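PDB 2QCK: flavin reductase domain protein from Arthrobacter sp., which probably binds FMN and reduces flavin at the expense of a nicotinamide cofactor. Local coordinates for residues A[15-18]-A[19-22]; A[94-98]-A[99-103]. All coordinates share one frame; numbering follows the deposited sequence.

Overall arrangement
Both contacts are local, each closing on a single continuous run of chain, and they lie on opposite sides of the chain's centre. Their own centres are 30 Å apart and their nearest atoms about 17 Å. Contact 1 comes first, where helix 10-18 ends and the chain turns into strand 22-31 of the large antiparallel sheet. Contact 2 follows much later, in the loop between helix 83-88 and strand 101-103, which pairs with 109-111 in a small two-stranded sheet. Their settings differ: residues 15-22 meet the second subunit of the dimer, whereas no other chain of the assembly touches residues 94-103. Both fall within the flavin reductase-like domain, one at the subunit interface and the other in a surface loop.

Contact 1 (A[15-18]-A[19-22])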
ATOM      1  N   GLU A  15      15.335  -1.892   5.382  1.00 46.09           N
ATOM      2  CA  GLU A  15      15.788  -2.494   4.135  1.00 45.55           C
ATOM      3  C   GLU A  15      14.654  -3.177   3.376  1.00 43.65           C
ATOM      4  O   GLU A  15      14.445  -2.880   2.228  1.00 45.16           O
ATOM      5  CB  GLU A  15      16.933  -3.494   4.431  1.00 46.91           C
ATOM      6  CG  GLU A  15      17.557  -4.259   3.247  1.00 49.81           C
ATOM      7  CD  GLU A  15      18.048  -3.354   2.105  1.00 51.10           C
ATOM      8  OE1 GLU A  15      18.058  -2.097   2.239  1.00 46.57           O
ATOM      9  OE2 GLU A  15      18.390  -3.929   1.047  1.00 46.18           O
HETATM   10  N   MSE A  16      13.920  -4.082   4.019  1.00 41.86           N
HETATM   11  CA  MSE A  16      12.850  -4.806   3.331  1.00 40.78           C
HETATM   12  C   MSE A  16      11.822  -3.850   2.722  1.00 41.63           C
HETATM   13  O   MSE A  16      11.317  -4.131   1.641  1.00 43.70           O
HETATM   14  CB  MSE A  16      12.173  -5.851   4.233  1.00 41.41           C
HETATM   15  CG  MSE A  16      12.971  -7.094   4.544  1.00 41.08           C
HETATM   16 SE   MSE A  16      14.126  -7.694   3.025  0.75 47.62          SE
HETATM   17  CE  MSE A  16      12.647  -7.916   1.695  1.00 47.51           C
ATOM     18  N   PHE A  17      11.512  -2.725   3.365  1.00 43.82           N
ATOM     19  CA  PHE A  17      10.582  -1.748   2.753  1.00 41.98           C
ATOM     20  C   PHE A  17      11.231  -0.866   1.694  1.00 45.29           C
ATOM     21  O   PHE A  17      10.517  -0.265   0.872  1.00 44.39           O
ATOM     22  CB  PHE A  17       9.761  -0.904   3.789  1.00 41.73           C
ATOM     23  CG  PHE A  17       8.600  -1.649   4.310  1.00 34.79           C
ATOM     24  CD1 PHE A  17       7.459  -1.770   3.550  1.00 36.12           C
ATOM     25  CD2 PHE A  17       8.707  -2.377   5.482  1.00 38.44           C
ATOM     26  CE1 PHE A  17       6.427  -2.555   3.972  1.00 38.45           C
ATOM     27  CE2 PHE A  17       7.672  -3.166   5.923  1.00 39.67           C
ATOM     28  CZ  PHE A  17       6.535  -3.256   5.163  1.00 37.17           C
ATOM     29  N   ARG A  18      12.565  -0.767   1.728  1.00 47.61           N
ATOM     30  CA  ARG A  18      13.320  -0.227   0.587  1.00 49.20           C
ATOM     31  C   ARG A  18      13.119  -1.096  -0.643  1.00 47.99           C
ATOM     32  O   ARG A  18      13.089  -0.614  -1.749  1.00 52.30           O
ATOM     33  CB  ARG A  18      14.819  -0.160   0.905  1.00 49.19           C
ATOM     34  CG  ARG A  18      15.646   0.638  -0.110  1.00 50.49           C
ATOM     35  CD  ARG A  18      17.182   0.487   0.036  1.00 52.33           C
ATOM     36  NE  ARG A  18      17.655  -0.886  -0.179  1.00 49.01           N
ATOM     37  CZ  ARG A  18      17.701  -1.494  -1.365  1.00 59.01           C
ATOM     38  NH1 ARG A  18      17.345  -0.868  -2.483  1.00 58.49           N
ATOM     39  NH2 ARG A  18      18.124  -2.747  -1.444  1.00 60.25           N
ATOM     40  N   ARG A  19      12.984  -2.395  -0.433  1.00 49.00           N
ATOM     41  CA  ARG A  19      12.831  -3.346  -1.519  1.00 47.53           C
ATOM     42  C   ARG A  19      11.394  -3.558  -1.968  1.00 47.84           C
ATOM     43  O   ARG A  19      11.129  -4.373  -2.873  1.00 51.93           O
ATOM     44  CB  ARG A  19      13.405  -4.687  -1.088  1.00 48.88           C
ATOM     45  CG  ARG A  19      14.912  -4.673  -0.824  1.00 47.13           C
ATOM     46  CD  ARG A  19      15.421  -6.086  -0.650  1.00 47.21           C
ATOM     47  NE  ARG A  19      16.833  -6.027  -0.302  1.00 52.02           N
ATOM     48  CZ  ARG A  19      17.653  -7.067  -0.294  1.00 54.61           C
ATOM     49  NH1 ARG A  19      17.234  -8.286  -0.623  1.00 48.19           N
ATOM     50  NH2 ARG A  19      18.921  -6.878   0.048  1.00 53.67           N
ATOM     51  N   HIS A  20      10.462  -2.861  -1.337  1.00 44.20           N
ATOM     52  CA  HIS A  20       9.059  -3.031  -1.628  1.00 38.78           C
ATOM     53  C   HIS A  20       8.636  -1.798  -2.419  1.00 40.82           C
ATOM     54  O   HIS A  20       8.705  -0.691  -1.899  1.00 41.62           O
ATOM     55  CB  HIS A  20       8.314  -3.137  -0.299  1.00 39.50           C
ATOM     56  CG  HIS A  20       6.874  -3.477  -0.430  1.00 41.04           C
ATOM     57  ND1 HIS A  20       6.441  -4.677  -0.964  1.00 31.66           N
ATOM     58  CD2 HIS A  20       5.759  -2.792  -0.089  1.00 43.29           C
ATOM     59  CE1 HIS A  20       5.119  -4.707  -0.951  1.00 32.87           C
ATOM     60  NE2 HIS A  20       4.678  -3.581  -0.419  1.00 44.95           N
ATOM     61  N   ALA A  21       8.214  -1.969  -3.669  1.00 37.05           N
ATOM     62  CA  ALA A  21       7.807  -0.831  -4.505  1.00 36.36           C
ATOM     63  C   ALA A  21       6.382  -0.383  -4.153  1.00 34.98           C
ATOM     64  O   ALA A  21       5.615  -1.089  -3.474  1.00 35.86           O
ATOM     65  CB  ALA A  21       7.878  -1.222  -5.968  1.00 37.53           C
ATOM     66  N   ALA A  22       5.979   0.784  -4.642  1.00 36.27           N
ATOM     67  CA  ALA A  22       4.676   1.309  -4.276  1.00 36.43           C
ATOM     68  C   ALA A  22       4.171   2.294  -5.327  1.00 34.83           C
ATOM     69  O   ALA A  22       4.971   2.922  -5.993  1.00 36.59           O
ATOM     70  CB  ALA A  22       4.779   1.992  -2.916  1.00 36.42           C
TER
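Glu15, Arg18 and Arg19 form a salt-bridge network at the C-terminal end of helix 10-18, with both arginines converging on one carboxylate. Arg18 grips it side-on from within the helix: NE reaches Glu15 OE1 at 2.7 Å and NH2 reaches Glu15 OE2 at 2.8 Å, both on the syn side. Arg19 NE adds a bond to Glu15 OE2 (2.9 Å) from above the carboxylate plane, on the same face as Arg18 NH2. The shared anion probably offsets the closeness of the two guanidinium groups, which also have Asp146 of the second subunit as a long, weak ion-pair partner.

The backbone supplies a last helical bond, Arg19 N to Glu15 O (3.1 Å), and a weak one from His20 N to Phe17 O as the chain leaves the helix.

Among the rings, Phe17 turns its edge toward the face of His20 in an offset edge-to-face pair, planes 83° apart. With CG anti to the backbone N (chi1 -173°), the His20 imidazole lies alongside Phe17, both pointing the same way. His20 NE2 bonds Val43 O of the second subunit. Met16, a selenomethionine bent at chi2 and chi3, brings CE to 4.1 Å from Arg19 CD.

Contact 2 (A[94-98]-A[99-103]); sequences NRFEG and DHWEL
The backbone folds through a type I beta turn from Asn94 to Glu97, then swings round Gly98 so that the carbonyls of Arg95 and Phe96 receive the side chains of His100 and Trp101. An Asx turn reinforces the start, with Asn94 OD1 accepting from Phe96 N. Gly98, with a positive phi, carries the chain round beside the His100 ring.

His100 NE2 gives its hydrogen to Arg95 O at 2.8 Å; the donor lies in the carbonyl plane and the acceptor close to the plane of the imidazole. His100 CE1 also comes within 3.4 Å of Glu97 O. One residue on, Trp101 NE1 donates to Phe96 O over 2.9 Å, here with the acceptor tilted 23° out of the indole plane. The same two residues meet through their rings: the edge of Phe96 points at the face of Trp101 in a T-shaped stack, planes 83° apart, with Phe96 CD1 3.7 Å from Trp101 CD2. Trp101 points toward Phe96 from its CB on, and with CG between the backbone N and carbonyl carbon (chi1 65°) the indole presents its face to the Phe96 edge. Its CD1 lies over the centre of the His100 ring, so the indole touches both Phe96 and His100.

Around this cluster, His100 rests on Leu85 and Arg88 of helix 83-88, while Phe96 and Trp101 both touch Pro35 of strand 34-40 and Pro109 of strand 109-111, the antiparallel partner of strand 101-103.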
ATOM      1  N   ASN A  94       6.212  25.518   0.050  1.00 37.17           N
ATOM      2  CA  ASN A  94       4.759  25.698   0.052  1.00 34.36           C
ATOM      3  C   ASN A  94       4.144  24.911  -1.100  1.00 33.95           C
ATOM      4  O   ASN A  94       4.380  25.201  -2.273  1.00 31.82           O
ATOM      5  CB  ASN A  94       4.432  27.171  -0.090  1.00 38.06           C
ATOM      6  CG  ASN A  94       2.973  27.454   0.082  1.00 34.51           C
ATOM      7  OD1 ASN A  94       2.119  26.624  -0.210  1.00 38.36           O
ATOM      8  ND2 ASN A  94       2.677  28.633   0.562  1.00 44.34           N
ATOM      9  N   ARG A  95       3.385  23.880  -0.760  1.00 35.09           N
ATOM     10  CA  ARG A  95       2.906  22.927  -1.747  1.00 34.98           C
ATOM     11  C   ARG A  95       1.782  23.454  -2.633  1.00 35.84           C
ATOM     12  O   ARG A  95       1.544  22.920  -3.715  1.00 36.11           O
ATOM     13  CB  ARG A  95       2.462  21.689  -1.035  1.00 36.90           C
ATOM     14  CG  ARG A  95       3.635  21.015  -0.356  1.00 35.71           C
ATOM     15  CD  ARG A  95       3.279  19.779   0.429  1.00 35.62           C
ATOM     16  NE  ARG A  95       4.516  19.206   0.970  1.00 29.81           N
ATOM     17  CZ  ARG A  95       4.595  18.361   1.998  1.00 33.72           C
ATOM     18  NH1 ARG A  95       3.515  17.893   2.580  1.00 37.13           N
ATOM     19  NH2 ARG A  95       5.771  17.924   2.405  1.00 36.32           N
ATOM     20  N   PHE A  96       1.091  24.490  -2.171  1.00 32.60           N
ATOM     21  CA  PHE A  96      -0.068  25.016  -2.890  1.00 31.95           C
ATOM     22  C   PHE A  96       0.219  26.321  -3.581  1.00 33.27           C
ATOM     23  O   PHE A  96      -0.689  26.914  -4.148  1.00 28.39           O
ATOM     24  CB  PHE A  96      -1.276  25.102  -1.932  1.00 30.91           C
ATOM     25  CG  PHE A  96      -1.808  23.745  -1.559  1.00 36.17           C
ATOM     26  CD1 PHE A  96      -2.755  23.105  -2.376  1.00 28.93           C
ATOM     27  CD2 PHE A  96      -1.309  23.073  -0.455  1.00 31.22           C
ATOM     28  CE1 PHE A  96      -3.237  21.840  -2.075  1.00 26.72           C
ATOM     29  CE2 PHE A  96      -1.770  21.825  -0.149  1.00 36.77           C
ATOM     30  CZ  PHE A  96      -2.739  21.196  -0.961  1.00 29.65           C
ATOM     31  N   GLU A  97       1.481  26.749  -3.571  1.00 33.40           N
ATOM     32  CA  GLU A  97       1.901  27.922  -4.350  1.00 36.07           C
ATOM     33  C   GLU A  97       1.957  27.545  -5.837  1.00 34.42           C
ATOM     34  O   GLU A  97       2.717  26.661  -6.210  1.00 38.25           O
ATOM     35  CB  GLU A  97       3.273  28.371  -3.859  1.00 38.21           C
ATOM     36  CG  GLU A  97       3.963  29.436  -4.682  1.00 34.15           C
ATOM     37  CD  GLU A  97       5.178  29.993  -3.952  1.00 39.82           C
ATOM     38  OE1 GLU A  97       5.896  29.214  -3.275  1.00 52.65           O
ATOM     39  OE2 GLU A  97       5.421  31.212  -4.039  1.00 50.78           O
ATOM     40  N   GLY A  98       1.146  28.209  -6.661  1.00 31.71           N
ATOM     41  CA  GLY A  98       0.979  27.893  -8.091  1.00 32.05           C
ATOM     42  C   GLY A  98      -0.488  27.671  -8.426  1.00 32.62           C
ATOM     43  O   GLY A  98      -1.308  27.547  -7.532  1.00 38.35           O
ATOM     44  N   ASP A  99      -0.819  27.568  -9.705  1.00 30.73           N
ATOM     45  CA  ASP A  99      -2.204  27.409 -10.161  1.00 31.40           C
ATOM     46  C   ASP A  99      -2.605  25.953 -10.438  1.00 32.20           C
ATOM     47  O   ASP A  99      -3.493  25.684 -11.236  1.00 34.54           O
ATOM     48  CB  ASP A  99      -2.463  28.291 -11.394  1.00 33.40           C
ATOM     49  CG  ASP A  99      -1.687  27.839 -12.625  1.00 35.92           C
ATOM     50  OD1 ASP A  99      -0.773  27.002 -12.488  1.00 40.13           O
ATOM     51  OD2 ASP A  99      -2.014  28.299 -13.725  1.00 38.89           O
ATOM     52  N   HIS A 100      -1.993  25.021  -9.723  1.00 31.75           N
ATOM     53  CA  HIS A 100      -2.193  23.583  -9.966  1.00 31.05           C
ATOM     54  C   HIS A 100      -3.290  22.853  -9.166  1.00 30.48           C
ATOM     55  O   HIS A 100      -3.298  21.627  -9.085  1.00 30.22           O
ATOM     56  CB  HIS A 100      -0.882  22.860  -9.711  1.00 33.42           C
ATOM     57  CG  HIS A 100      -0.364  23.015  -8.323  1.00 29.63           C
ATOM     58  ND1 HIS A 100       0.306  24.141  -7.906  1.00 28.74           N
ATOM     59  CD2 HIS A 100      -0.379  22.169  -7.267  1.00 38.70           C
ATOM     60  CE1 HIS A 100       0.678  23.985  -6.646  1.00 40.57           C
ATOM     61  NE2 HIS A 100       0.282  22.792  -6.238  1.00 28.34           N
ATOM     62  N   TRP A 101      -4.222  23.601  -8.602  1.00 31.67           N
ATOM     63  CA  TRP A 101      -5.267  23.031  -7.789  1.00 32.84           C
ATOM     64  C   TRP A 101      -6.422  23.994  -7.676  1.00 33.79           C
ATOM     65  O   TRP A 101      -6.293  25.173  -7.953  1.00 31.44           O
ATOM     66  CB  TRP A 101      -4.731  22.722  -6.377  1.00 37.77           C
ATOM     67  CG  TRP A 101      -4.350  23.952  -5.652  1.00 35.86           C
ATOM     68  CD1 TRP A 101      -3.205  24.684  -5.827  1.00 37.32           C
ATOM     69  CD2 TRP A 101      -5.135  24.655  -4.685  1.00 42.13           C
ATOM     70  NE1 TRP A 101      -3.223  25.776  -5.016  1.00 37.64           N
ATOM     71  CE2 TRP A 101      -4.396  25.793  -4.303  1.00 36.87           C
ATOM     72  CE3 TRP A 101      -6.386  24.427  -4.091  1.00 36.02           C
ATOM     73  CZ2 TRP A 101      -4.860  26.697  -3.347  1.00 39.81           C
ATOM     74  CZ3 TRP A 101      -6.850  25.326  -3.160  1.00 36.89           C
ATOM     75  CH2 TRP A 101      -6.096  26.461  -2.801  1.00 38.05           C
ATOM     76  N   GLU A 102      -7.554  23.476  -7.250  1.00 34.30           N
ATOM     77  CA  GLU A 102      -8.646  24.312  -6.818  1.00 36.17           C
ATOM     78  C   GLU A 102      -9.552  23.557  -5.871  1.00 34.35           C
ATOM     79  O   GLU A 102      -9.501  22.336  -5.794  1.00 39.94           O
ATOM     80  CB  GLU A 102      -9.436  24.773  -8.019  1.00 37.51           C
ATOM     81  CG  GLU A 102     -10.136  23.622  -8.719  1.00 42.73           C
ATOM     82  CD  GLU A 102     -10.466  23.969 -10.162  1.00 62.21           C
ATOM     83  OE1 GLU A 102     -10.912  25.132 -10.408  1.00 55.78           O
ATOM     84  OE2 GLU A 102     -10.263  23.082 -11.034  1.00 69.03           O
ATOM     85  N   LEU A 103     -10.363  24.305  -5.138  1.00 34.00           N
ATOM     86  CA  LEU A 103     -11.285  23.737  -4.170  1.00 34.28           C
ATOM     87  C   LEU A 103     -12.399  23.033  -4.898  1.00 33.36           C
ATOM     88  O   LEU A 103     -13.052  23.632  -5.767  1.00 33.31           O
ATOM     89  CB  LEU A 103     -11.895  24.842  -3.291  1.00 33.66           C
ATOM     90  CG  LEU A 103     -10.962  25.481  -2.259  1.00 36.45           C
ATOM     91  CD1 LEU A 103     -11.734  26.483  -1.463  1.00 39.32           C
ATOM     92  CD2 LEU A 103     -10.254  24.455  -1.346  1.00 32.25           C
TER